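Local coordinates for devB protein (Vibrio cholerae O1 biovar eltor str. N16961, PDB 1Y89) that probably hydrolyses 6-phosphogluconolactone to 6-phosphogluconate in the pentose phosphate pathway, at residues 12-17 against 38-43; 19-24 against 62-67; 46-51 against 55-60. One frame throughout, in Å; residues are numbered along the deposited sequence. Where two conformers were deposited one is given.

Contact 1: 12-17 against 38-43; sequences AVVKSL and GSTPKM. With PO4 (phosphate ion), chain D.
V14 of helix 10-25 packs against T40 and M43 of helix 39-48. This is a helix-to-helix contact on an alpha/beta fold of Rossmann type, and it lies beside a phosphate held at the start of the second helix. The two methyls of V14 divide the work. CG1 is anti to the backbone N (chi1 163°) and lies over the main chain of M43, 3.8 Å from M43 O. CG2 is anti to the carbonyl carbon and touches M43 CB at 3.9 Å, T40 CG2 at 4.0 Å and, as closely, T40 O. V14 CG2 thus meets M43 at the root of the selenomethionine side chain; the selenium is not the contact atom. The face of helix 39-48 turned to V14 continues with L44 and L47. V13 and L17 turn to Y228 of strand 224-230.

T40 has two roles. Its CG2 methyl goes to the valine. Its OG1 lies on the phosphate side, near O3. The phosphate, probably from the crystallisation liquor, is gripped by main-chain N-H groups. S39 N donates to O4 and T40 N donates to O3, and both bonds are nearly straight, at 172° and 174°. The anion thus sits at the N-terminal end of the helix, where the helix dipole would favour it. The place is consistent with a pocket for the phosphate of a sugar-phosphate substrate. G38 is the N-cap residue. It has a positive phi, a backbone shape suited to glycine, and no side chain intrudes on the anion. G38 CA passes 3.7 Å from phosphate O4. The T40 N to phosphate O3 bond measures 2.9 Å.

Contact 2: 19-24 against 62-67; sequences DDMLAY and LHFWWG. With PE5 (3,6,9,12,15,18,21,24-octaoxahexacosan-1-ol), chain F.
M21 places CG anti to its backbone N (chi1 -161°), and its chain then bends at both chi2 and chi3. The bends turn the selenium of this selenomethionine toward L62 and F64 of strand 62-70. L62 has its CG anti to the carbonyl carbon, which extends the branch toward the helix. The contact is apolar, and all four touching residues are buried.

M21 and L62 run across each other. M21 CG is 3.7 Å from L62 CD1, and M21 SE is close to the same methyl at 4.1 Å. The other branch of L62 reaches the next turn of the helix, where L62 CD2 is 4.2 Å from Y24 CB. M21 and F64 point at each other. The selenium lies at the edge of the F64 ring, in its plane, 84° off the ring normal. M21 SE is 4.0 Å from F64 CE1 and somewhat farther from CZ. This is a Met-aromatic contact of the edge type.

Y24 meets L62 with its CB, and its ring lies farther from the strand. Its hydroxyl is hydrogen-bonded to R186, which also forms a salt bridge with D20. A bound polyether fragment lies over one Y24 face, with its O2 atom 3.7 Å above the ring plane and offset toward the rim. Its C2 touches A23 CB at 3.5 Å. M21 also packs on I33, and Y24 on V31, of neighbouring strand 31-35.

The axes of the short helix and strand segments approach to 10.4 Å, and their directions differ by 127°. Such a helix, laid on two adjacent parallel strands through a layer of apolar side chains, is characteristic of the three-layer alpha/beta fold of Rossmann type.

Contact 3: 46-51 against 55-60; sequences KLLASQ and NDIQWK
The chain leaves helix 39-48, turns through a short loop and helix 53-56, and comes back so that L48 CA is 8.4 Å from I57 CA and Q51 CA is 6.7 Å from N55 CA. Near the end of the first segment, S50 OG and S50 N both bond to L47 O.

L48 is the apolar centre. Its chi1 of -63° puts CG anti to the carbonyl carbon and directs the branch at the returning chain. L48 CD2 presses on I57 CD1 at 3.5 Å, a close methyl contact, and the two side chains cross. L48 CB touches the edge of the W59 indole, 4.0 Å from W59 CH2. L48 O lies near the ring plane at the same edge, 3.8 Å from W59 CZ2. The indole is also covered on one face by I57, whose CG2 stands 3.5 Å above the ring plane, over its centre. W59 NE1 bonds to A54 O, which, with I57 over one face, helps to hold the ring's rotation. L48 is backed by A18 and L88, and I57 by L22.

At the surface, Q51 and N55 meet through their amides, which are nearly coplanar (26° apart). Q51 NE2 donates to N55 OD1 at 2.8 Å. The acceptor is approached in its carbonyl plane, but the bond is bent at the hydrogen, 133°. Q51 OE1 lies only 3.0 Å from the same N55 OD1, and two acceptors so near would be expected to repel.

The chemistry therefore divides. Buried methyls and the indole edge form the apolar part, between the end of helix 39-48 and the chain after helix 53-56. The bent bond and the second oxygen close to the acceptor suggest a weak polar link, although Q51 and N55 still cover much of the contact.

In the fold
Contacts 1 and 2 share helix 10-25, and their centres are about 13 Å apart. Contacts 1 and 3 share helix 39-48, with centres about 14 Å apart. Contacts 2 and 3 are about 11 Å apart. Along the chain, contacts 1 and 2 interlock, contact 1 closes before contact 3 opens, and contact 3 is nested inside the loop closed by contact 2. Contact 3 touches both of the others. V14 CG1 meets L47 CD2, L62 CD1 meets I57 CG2, and the F64 and W59 rings pack. Helix 10-25 thus packs both on helix 39-48 and on strand 62-70, with the returning chain at 55-60 beside it.

Contact 1: 12-17 against 38-43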
loop_
_atom_site.group_PDB
_atom_site.type_symbol
_atom_site.label_atom_id
_atom_site.label_comp_id
_atom_site.label_asym_id
_atom_site.label_seq_id
_atom_site.Cartn_x
_atom_site.Cartn_y
_atom_site.Cartn_z
ATOM N N ALA A 12 -5.200 -13.304 -4.404
ATOM C CA ALA A 12 -5.155 -11.835 -4.540
ATOM C C ALA A 12 -3.809 -11.314 -4.117
ATOM O O ALA A 12 -3.314 -10.361 -4.717
ATOM C CB ALA A 12 -6.236 -11.179 -3.680
ATOM N N VAL A 13 -3.231 -11.905 -3.067
ATOM C CA VAL A 13 -1.846 -11.534 -2.657
ATOM C C VAL A 13 -0.890 -11.739 -3.810
ATOM O O VAL A 13 -0.147 -10.845 -4.197
ATOM C CB VAL A 13 -1.334 -12.385 -1.445
ATOM C CG1 VAL A 13 0.129 -12.056 -1.180
ATOM C CG2 VAL A 13 -2.201 -12.142 -0.166
ATOM N N VAL A 14 -0.891 -12.948 -4.365
ATOM C CA VAL A 14 0.105 -13.290 -5.386
ATOM C C VAL A 14 -0.145 -12.531 -6.706
ATOM O O VAL A 14 0.793 -12.172 -7.393
ATOM C CB VAL A 14 0.167 -14.803 -5.524
ATOM C CG1 VAL A 14 0.817 -15.187 -6.758
ATOM C CG2 VAL A 14 0.960 -15.371 -4.286
ATOM N N LYS A 15 -1.412 -12.255 -7.012
ATOM C CA LYS A 15 -1.776 -11.400 -8.149
ATOM C C LYS A 15 -1.143 -10.018 -8.003
ATOM O O LYS A 15 -0.580 -9.492 -8.954
ATOM C CB LYS A 15 -3.305 -11.281 -8.235
ATOM C CG LYS A 15 -3.854 -10.329 -9.350
ATOM C CD LYS A 15 -3.476 -10.898 -10.723
ATOM C CE LYS A 15 -4.220 -10.251 -11.939
ATOM N NZ LYS A 15 -4.468 -8.772 -11.809
ATOM N N SER A 16 -1.245 -9.422 -6.812
ATOM C CA SER A 16 -0.656 -8.105 -6.575
ATOM C C SER A 16 0.858 -8.159 -6.811
ATOM O O SER A 16 1.433 -7.286 -7.485
ATOM C CB SER A 16 -0.958 -7.644 -5.144
ATOM O OG SER A 16 -0.401 -6.372 -4.938
ATOM N N LEU A 17 1.502 -9.216 -6.312
ATOM C CA LEU A 17 2.942 -9.354 -6.488
ATOM C C LEU A 17 3.346 -9.534 -7.967
ATOM O O LEU A 17 4.351 -8.965 -8.418
ATOM C CB LEU A 17 3.445 -10.532 -5.657
ATOM C CG LEU A 17 3.255 -10.410 -4.138
ATOM C CD1 LEU A 17 3.540 -11.770 -3.450
ATOM C CD2 LEU A 17 4.159 -9.296 -3.523
ATOM N N GLY A 38 9.225 -21.274 0.103
ATOM C CA GLY A 38 8.009 -21.458 0.912
ATOM C C GLY A 38 6.738 -21.346 0.110
ATOM O O GLY A 38 6.792 -21.176 -1.117
ATOM N N SER A 39 5.602 -21.468 0.807
ATOM C CA SER A 39 4.300 -21.668 0.172
ATOM C C SER A 39 3.881 -20.491 -0.667
ATOM O O SER A 39 3.393 -20.674 -1.799
ATOM C CB SER A 39 3.216 -21.978 1.209
ATOM O OG SER A 39 3.565 -23.202 1.848
ATOM N N THR A 40 4.070 -19.280 -0.143
ATOM C CA THR A 40 3.619 -18.103 -0.899
ATOM C C THR A 40 4.480 -17.855 -2.162
ATOM O O THR A 40 3.910 -17.668 -3.274
ATOM C CB THR A 40 3.432 -16.850 -0.015
ATOM O OG1 THR A 40 2.475 -17.173 0.998
ATOM C CG2 THR A 40 2.906 -15.689 -0.828
ATOM N N PRO A 41 5.825 -17.828 -2.008
ATOM C CA PRO A 41 6.637 -17.817 -3.236
ATOM C C PRO A 41 6.261 -18.898 -4.263
ATOM O O PRO A 41 6.188 -18.574 -5.447
ATOM C CB PRO A 41 8.085 -18.001 -2.715
ATOM C CG PRO A 41 8.065 -17.368 -1.355
ATOM C CD PRO A 41 6.682 -17.734 -0.786
ATOM N N LYS A 42 6.029 -20.138 -3.804
ATOM C CA LYS A 42 5.519 -21.267 -4.620
ATOM C C LYS A 42 4.334 -20.842 -5.476
ATOM O O LYS A 42 4.328 -21.014 -6.694
ATOM C CB LYS A 42 5.074 -22.437 -3.702
ATOM C CG LYS A 42 3.830 -23.246 -4.146
ATOM C CD LYS A 42 2.744 -23.401 -3.029
ATOM C CE LYS A 42 1.621 -24.299 -3.469
ATOM N NZ LYS A 42 0.393 -23.565 -3.880
HETATM N N MSE A 43 3.316 -20.308 -4.805
HETATM C CA MSE A 43 2.123 -19.796 -5.481
HETATM C C MSE A 43 2.462 -18.702 -6.491
HETATM O O MSE A 43 1.931 -18.691 -7.602
HETATM C CB MSE A 43 1.151 -19.242 -4.457
HETATM C CG MSE A 43 0.536 -20.312 -3.598
HETATM SE SE MSE A 43 -0.937 -19.468 -2.559
HETATM C CE MSE A 43 -2.032 -18.734 -4.086
HETATM P P PO4 D . 5.196 -19.597 3.857
HETATM O O1 PO4 D . 6.151 -18.827 4.777
HETATM O O2 PO4 D . 3.771 -19.565 4.329
HETATM O O3 PO4 D . 5.173 -18.891 2.511
HETATM O O4 PO4 D . 5.651 -21.055 3.781
#

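Contact 2: 19-24 against 62-67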
loop_
_atom_site.group_PDB
_atom_site.type_symbol
_atom_site.label_atom_id
_atom_site.label_comp_id
_atom_site.label_asym_id
_atom_site.label_seq_id
_atom_site.Cartn_x
_atom_site.Cartn_y
_atom_site.Cartn_z
ATOM N N ASP A 19 1.633 -8.565 -10.570
ATOM C CA ASP A 19 1.430 -7.287 -11.295
ATOM C C ASP A 19 2.621 -6.364 -11.089
ATOM O O ASP A 19 3.052 -5.695 -12.036
ATOM C CB ASP A 19 0.130 -6.596 -10.917
ATOM C CG ASP A 19 -1.103 -7.357 -11.426
ATOM O OD1 ASP A 19 -0.971 -8.167 -12.378
ATOM O OD2 ASP A 19 -2.187 -7.125 -10.879
ATOM N N ASP A 20 3.166 -6.347 -9.877
ATOM C CA ASP A 20 4.343 -5.509 -9.598
ATOM C C ASP A 20 5.553 -6.037 -10.377
ATOM O O ASP A 20 6.303 -5.254 -10.948
ATOM C CB ASP A 20 4.655 -5.510 -8.091
ATOM C CG ASP A 20 3.794 -4.540 -7.312
ATOM O OD1 ASP A 20 2.944 -3.859 -7.916
ATOM O OD2 ASP A 20 3.953 -4.456 -6.082
HETATM N N MSE A 21 5.723 -7.362 -10.402
HETATM C CA MSE A 21 6.825 -7.990 -11.146
HETATM C C MSE A 21 6.780 -7.566 -12.628
HETATM O O MSE A 21 7.797 -7.211 -13.224
HETATM C CB MSE A 21 6.729 -9.516 -11.005
HETATM C CG MSE A 21 7.978 -10.270 -11.321
HETATM SE SE MSE A 21 9.230 -10.046 -9.798
HETATM C CE MSE A 21 8.595 -11.284 -8.606
ATOM N N LEU A 22 5.595 -7.647 -13.218
ATOM C CA LEU A 22 5.375 -7.145 -14.579
ATOM C C LEU A 22 5.805 -5.669 -14.728
ATOM O O LEU A 22 6.585 -5.315 -15.641
ATOM C CB LEU A 22 3.888 -7.306 -14.964
ATOM C CG LEU A 22 3.461 -6.854 -16.373
ATOM C CD1 LEU A 22 4.331 -7.500 -17.435
ATOM C CD2 LEU A 22 1.985 -7.172 -16.648
ATOM N N ALA A 23 5.289 -4.802 -13.855
ATOM C CA ALA A 23 5.593 -3.366 -13.959
ATOM C C ALA A 23 7.093 -3.090 -13.792
ATOM O O ALA A 23 7.683 -2.300 -14.539
ATOM C CB ALA A 23 4.787 -2.563 -12.889
ATOM N N TYR A 24 7.714 -3.754 -12.820
ATOM C CA TYR A 24 9.167 -3.641 -12.662
ATOM C C TYR A 24 9.885 -3.986 -13.966
ATOM O O TYR A 24 10.811 -3.277 -14.356
ATOM C CB TYR A 24 9.676 -4.584 -11.566
ATOM C CG TYR A 24 9.574 -4.036 -10.153
ATOM C CD1 TYR A 24 10.241 -2.840 -9.790
ATOM C CD2 TYR A 24 8.874 -4.746 -9.151
ATOM C CE1 TYR A 24 10.182 -2.356 -8.461
ATOM C CE2 TYR A 24 8.808 -4.260 -7.829
ATOM C CZ TYR A 24 9.458 -3.070 -7.497
ATOM O OH TYR A 24 9.408 -2.599 -6.194
ATOM N N LEU A 62 14.816 -8.448 -15.374
ATOM C CA LEU A 62 14.733 -8.877 -13.961
ATOM C C LEU A 62 15.924 -9.741 -13.594
ATOM O O LEU A 62 16.356 -10.559 -14.382
ATOM C CB LEU A 62 13.419 -9.652 -13.693
ATOM C CG LEU A 62 12.079 -8.979 -14.001
ATOM C CD1 LEU A 62 10.900 -9.815 -13.514
ATOM C CD2 LEU A 62 12.011 -7.586 -13.398
ATOM N N HIS A 63 16.472 -9.530 -12.398
ATOM C CA HIS A 63 17.545 -10.359 -11.873
ATOM C C HIS A 63 17.085 -10.973 -10.575
ATOM O O HIS A 63 16.637 -10.253 -9.678
ATOM C CB HIS A 63 18.818 -9.507 -11.648
ATOM C CG HIS A 63 19.447 -9.067 -12.932
ATOM N ND1 HIS A 63 20.578 -9.657 -13.449
ATOM C CD2 HIS A 63 19.028 -8.168 -13.862
ATOM C CE1 HIS A 63 20.878 -9.088 -14.608
ATOM N NE2 HIS A 63 19.946 -8.188 -14.885
ATOM N N PHE A 64 17.157 -12.291 -10.479
ATOM C CA PHE A 64 16.705 -12.969 -9.272
ATOM C C PHE A 64 17.868 -13.446 -8.451
ATOM O O PHE A 64 18.807 -14.073 -8.980
ATOM C CB PHE A 64 15.782 -14.166 -9.592
ATOM C CG PHE A 64 14.447 -13.751 -10.112
ATOM C CD1 PHE A 64 13.634 -12.888 -9.384
ATOM C CD2 PHE A 64 13.999 -14.211 -11.327
ATOM C CE1 PHE A 64 12.366 -12.494 -9.876
ATOM C CE2 PHE A 64 12.742 -13.819 -11.827
ATOM C CZ PHE A 64 11.931 -12.957 -11.095
ATOM N N TRP A 65 17.763 -13.145 -7.154
ATOM C CA TRP A 65 18.730 -13.576 -6.155
ATOM C C TRP A 65 17.890 -14.223 -5.058
ATOM O O TRP A 65 16.662 -14.170 -5.135
ATOM C CB TRP A 65 19.492 -12.384 -5.578
ATOM C CG TRP A 65 20.196 -11.539 -6.606
ATOM C CD1 TRP A 65 19.612 -10.612 -7.452
ATOM C CD2 TRP A 65 21.592 -11.500 -6.867
ATOM N NE1 TRP A 65 20.579 -10.022 -8.243
ATOM C CE2 TRP A 65 21.803 -10.525 -7.881
ATOM C CE3 TRP A 65 22.698 -12.172 -6.329
ATOM C CZ2 TRP A 65 23.059 -10.237 -8.387
ATOM C CZ3 TRP A 65 23.961 -11.878 -6.833
ATOM C CH2 TRP A 65 24.128 -10.913 -7.859
ATOM N N TRP A 66 18.552 -14.848 -4.087
ATOM C CA TRP A 66 17.904 -15.492 -2.947
ATOM C C TRP A 66 18.253 -14.830 -1.634
ATOM O O TRP A 66 19.444 -14.540 -1.389
ATOM C CB TRP A 66 18.209 -17.007 -2.929
ATOM C CG TRP A 66 17.240 -17.688 -3.860
ATOM C CD1 TRP A 66 16.061 -18.306 -3.525
ATOM C CD2 TRP A 66 17.319 -17.714 -5.283
ATOM N NE1 TRP A 66 15.418 -18.722 -4.658
ATOM C CE2 TRP A 66 16.160 -18.359 -5.754
ATOM C CE3 TRP A 66 18.264 -17.232 -6.219
ATOM C CZ2 TRP A 66 15.925 -18.585 -7.130
ATOM C CZ3 TRP A 66 18.026 -17.441 -7.586
ATOM C CH2 TRP A 66 16.858 -18.088 -8.026
ATOM N N GLY A 67 17.229 -14.566 -0.800
ATOM C CA GLY A 67 17.518 -14.044 0.555
ATOM C C GLY A 67 18.219 -15.126 1.392
ATOM O O GLY A 67 18.982 -14.847 2.318
HETATM O O1 PE5 F . 6.779 1.551 -12.370
HETATM C C1 PE5 F . 7.544 0.896 -11.350
HETATM C C2 PE5 F . 7.055 -0.534 -11.157
HETATM O O2 PE5 F . 7.036 -0.876 -9.771
HETATM C C3 PE5 F . 5.872 -1.563 -9.340
HETATM C C4 PE5 F . 5.924 -1.614 -7.833
HETATM O O3 PE5 F . 5.192 -0.528 -7.277
#

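Contact 3: 46-51 against 55-60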
loop_
_atom_site.group_PDB
_atom_site.type_symbol
_atom_site.label_atom_id
_atom_site.label_comp_id
_atom_site.label_asym_id
_atom_site.label_seq_id
_atom_site.Cartn_x
_atom_site.Cartn_y
_atom_site.Cartn_z
ATOM N N LYS A 46 4.073 -20.202 -9.715
ATOM C CA LYS A 46 3.064 -20.804 -10.585
ATOM C C LYS A 46 2.309 -19.733 -11.358
ATOM O O LYS A 46 1.992 -19.908 -12.533
ATOM C CB LYS A 46 2.110 -21.718 -9.782
ATOM C CG LYS A 46 2.875 -22.950 -9.174
ATOM C CD LYS A 46 1.939 -23.981 -8.556
ATOM C CE LYS A 46 1.420 -23.494 -7.222
ATOM N NZ LYS A 46 0.352 -24.397 -6.656
ATOM N N LEU A 47 1.981 -18.638 -10.683
ATOM C CA LEU A 47 1.279 -17.559 -11.361
ATOM C C LEU A 47 2.174 -16.886 -12.423
ATOM O O LEU A 47 1.733 -16.591 -13.550
ATOM C CB LEU A 47 0.745 -16.533 -10.345
ATOM C CG LEU A 47 0.020 -15.308 -10.944
ATOM C CD1 LEU A 47 -1.193 -15.706 -11.855
ATOM C CD2 LEU A 47 -0.441 -14.335 -9.878
ATOM N N LEU A 48 3.422 -16.613 -12.055
ATOM C CA LEU A 48 4.378 -16.043 -13.003
ATOM C C LEU A 48 4.632 -16.890 -14.253
ATOM O O LEU A 48 4.961 -16.355 -15.334
ATOM C CB LEU A 48 5.718 -15.741 -12.295
ATOM C CG LEU A 48 5.642 -14.690 -11.187
ATOM C CD1 LEU A 48 7.039 -14.609 -10.494
ATOM C CD2 LEU A 48 5.215 -13.323 -11.769
ATOM N N ALA A 49 4.485 -18.200 -14.115
ATOM C CA ALA A 49 4.638 -19.130 -15.237
ATOM C C ALA A 49 3.360 -19.264 -16.077
ATOM O O ALA A 49 3.359 -19.910 -17.131
ATOM C CB ALA A 49 5.082 -20.541 -14.702
ATOM N N SER A 50 2.248 -18.704 -15.608
ATOM C CA SER A 50 0.980 -18.815 -16.342
ATOM C C SER A 50 0.866 -17.633 -17.297
ATOM O O SER A 50 1.547 -16.611 -17.127
ATOM C CB SER A 50 -0.211 -18.724 -15.373
ATOM O OG SER A 50 -0.317 -17.387 -14.886
ATOM N N GLN A 51 -0.017 -17.752 -18.270
ATOM C CA GLN A 51 -0.424 -16.587 -19.065
ATOM C C GLN A 51 -1.227 -15.623 -18.190
ATOM O O GLN A 51 -2.067 -16.078 -17.393
ATOM C CB GLN A 51 -1.246 -17.023 -20.290
ATOM C CG GLN A 51 -0.436 -17.895 -21.274
ATOM C CD GLN A 51 0.978 -17.336 -21.607
ATOM O OE1 GLN A 51 1.180 -16.117 -21.742
ATOM N NE2 GLN A 51 1.955 -18.229 -21.708
ATOM N N ASN A 55 4.673 -14.643 -20.751
ATOM C CA ASN A 55 5.062 -13.960 -21.982
ATOM C C ASN A 55 5.209 -12.441 -21.886
ATOM O O ASN A 55 6.030 -11.873 -22.599
ATOM C CB ASN A 55 4.121 -14.363 -23.131
ATOM C CG ASN A 55 4.417 -15.784 -23.640
ATOM O OD1 ASN A 55 3.688 -16.731 -23.342
ATOM N ND2 ASN A 55 5.530 -15.938 -24.371
ATOM N N ASP A 56 4.408 -11.792 -21.032
ATOM C CA ASP A 56 4.401 -10.332 -20.963
ATOM C C ASP A 56 5.523 -9.778 -20.081
ATOM O O ASP A 56 5.979 -8.648 -20.286
ATOM C CB ASP A 56 3.065 -9.819 -20.439
ATOM C CG ASP A 56 1.914 -10.037 -21.434
ATOM O OD1 ASP A 56 2.154 -10.538 -22.544
ATOM O OD2 ASP A 56 0.780 -9.712 -21.073
ATOM N N ILE A 57 5.933 -10.538 -19.071
ATOM C CA ILE A 57 6.997 -10.046 -18.195
ATOM C C ILE A 57 8.302 -9.997 -19.005
ATOM O O ILE A 57 8.658 -10.960 -19.690
ATOM C CB ILE A 57 7.153 -10.897 -16.914
ATOM C CG1 ILE A 57 5.891 -10.717 -16.054
ATOM C CG2 ILE A 57 8.469 -10.499 -16.159
ATOM C CD1 ILE A 57 5.939 -11.446 -14.690
ATOM N N GLN A 58 8.996 -8.868 -18.950
ATOM C CA GLN A 58 10.253 -8.759 -19.694
ATOM C C GLN A 58 11.363 -9.314 -18.843
ATOM O O GLN A 58 12.083 -8.561 -18.173
ATOM C CB GLN A 58 10.482 -7.298 -20.116
ATOM C CG GLN A 58 9.289 -6.758 -20.958
ATOM C CD GLN A 58 9.060 -7.527 -22.271
ATOM O OE1 GLN A 58 9.951 -7.587 -23.145
ATOM N NE2 GLN A 58 7.848 -8.114 -22.427
ATOM N N TRP A 59 11.483 -10.645 -18.845
ATOM C CA TRP A 59 12.436 -11.369 -17.966
ATOM C C TRP A 59 13.871 -10.903 -18.108
ATOM O O TRP A 59 14.649 -11.011 -17.161
ATOM C CB TRP A 59 12.362 -12.889 -18.228
ATOM C CG TRP A 59 10.979 -13.430 -17.985
ATOM C CD1 TRP A 59 10.067 -13.797 -18.933
ATOM C CD2 TRP A 59 10.332 -13.578 -16.720
ATOM N NE1 TRP A 59 8.898 -14.205 -18.324
ATOM C CE2 TRP A 59 9.046 -14.095 -16.965
ATOM C CE3 TRP A 59 10.739 -13.376 -15.381
ATOM C CZ2 TRP A 59 8.145 -14.375 -15.936
ATOM C CZ3 TRP A 59 9.834 -13.668 -14.350
ATOM C CH2 TRP A 59 8.566 -14.157 -14.642
ATOM N N LYS A 60 14.225 -10.399 -19.300
ATOM C CA LYS A 60 15.577 -9.905 -19.560
ATOM C C LYS A 60 16.007 -8.737 -18.643
ATOM O O LYS A 60 17.207 -8.524 -18.432
ATOM C CB LYS A 60 15.754 -9.511 -21.046
ATOM C CG LYS A 60 14.969 -8.266 -21.423
ATOM C CD LYS A 60 14.959 -7.986 -22.943
ATOM C CE LYS A 60 13.937 -6.875 -23.309
ATOM N NZ LYS A 60 14.084 -6.467 -24.773
#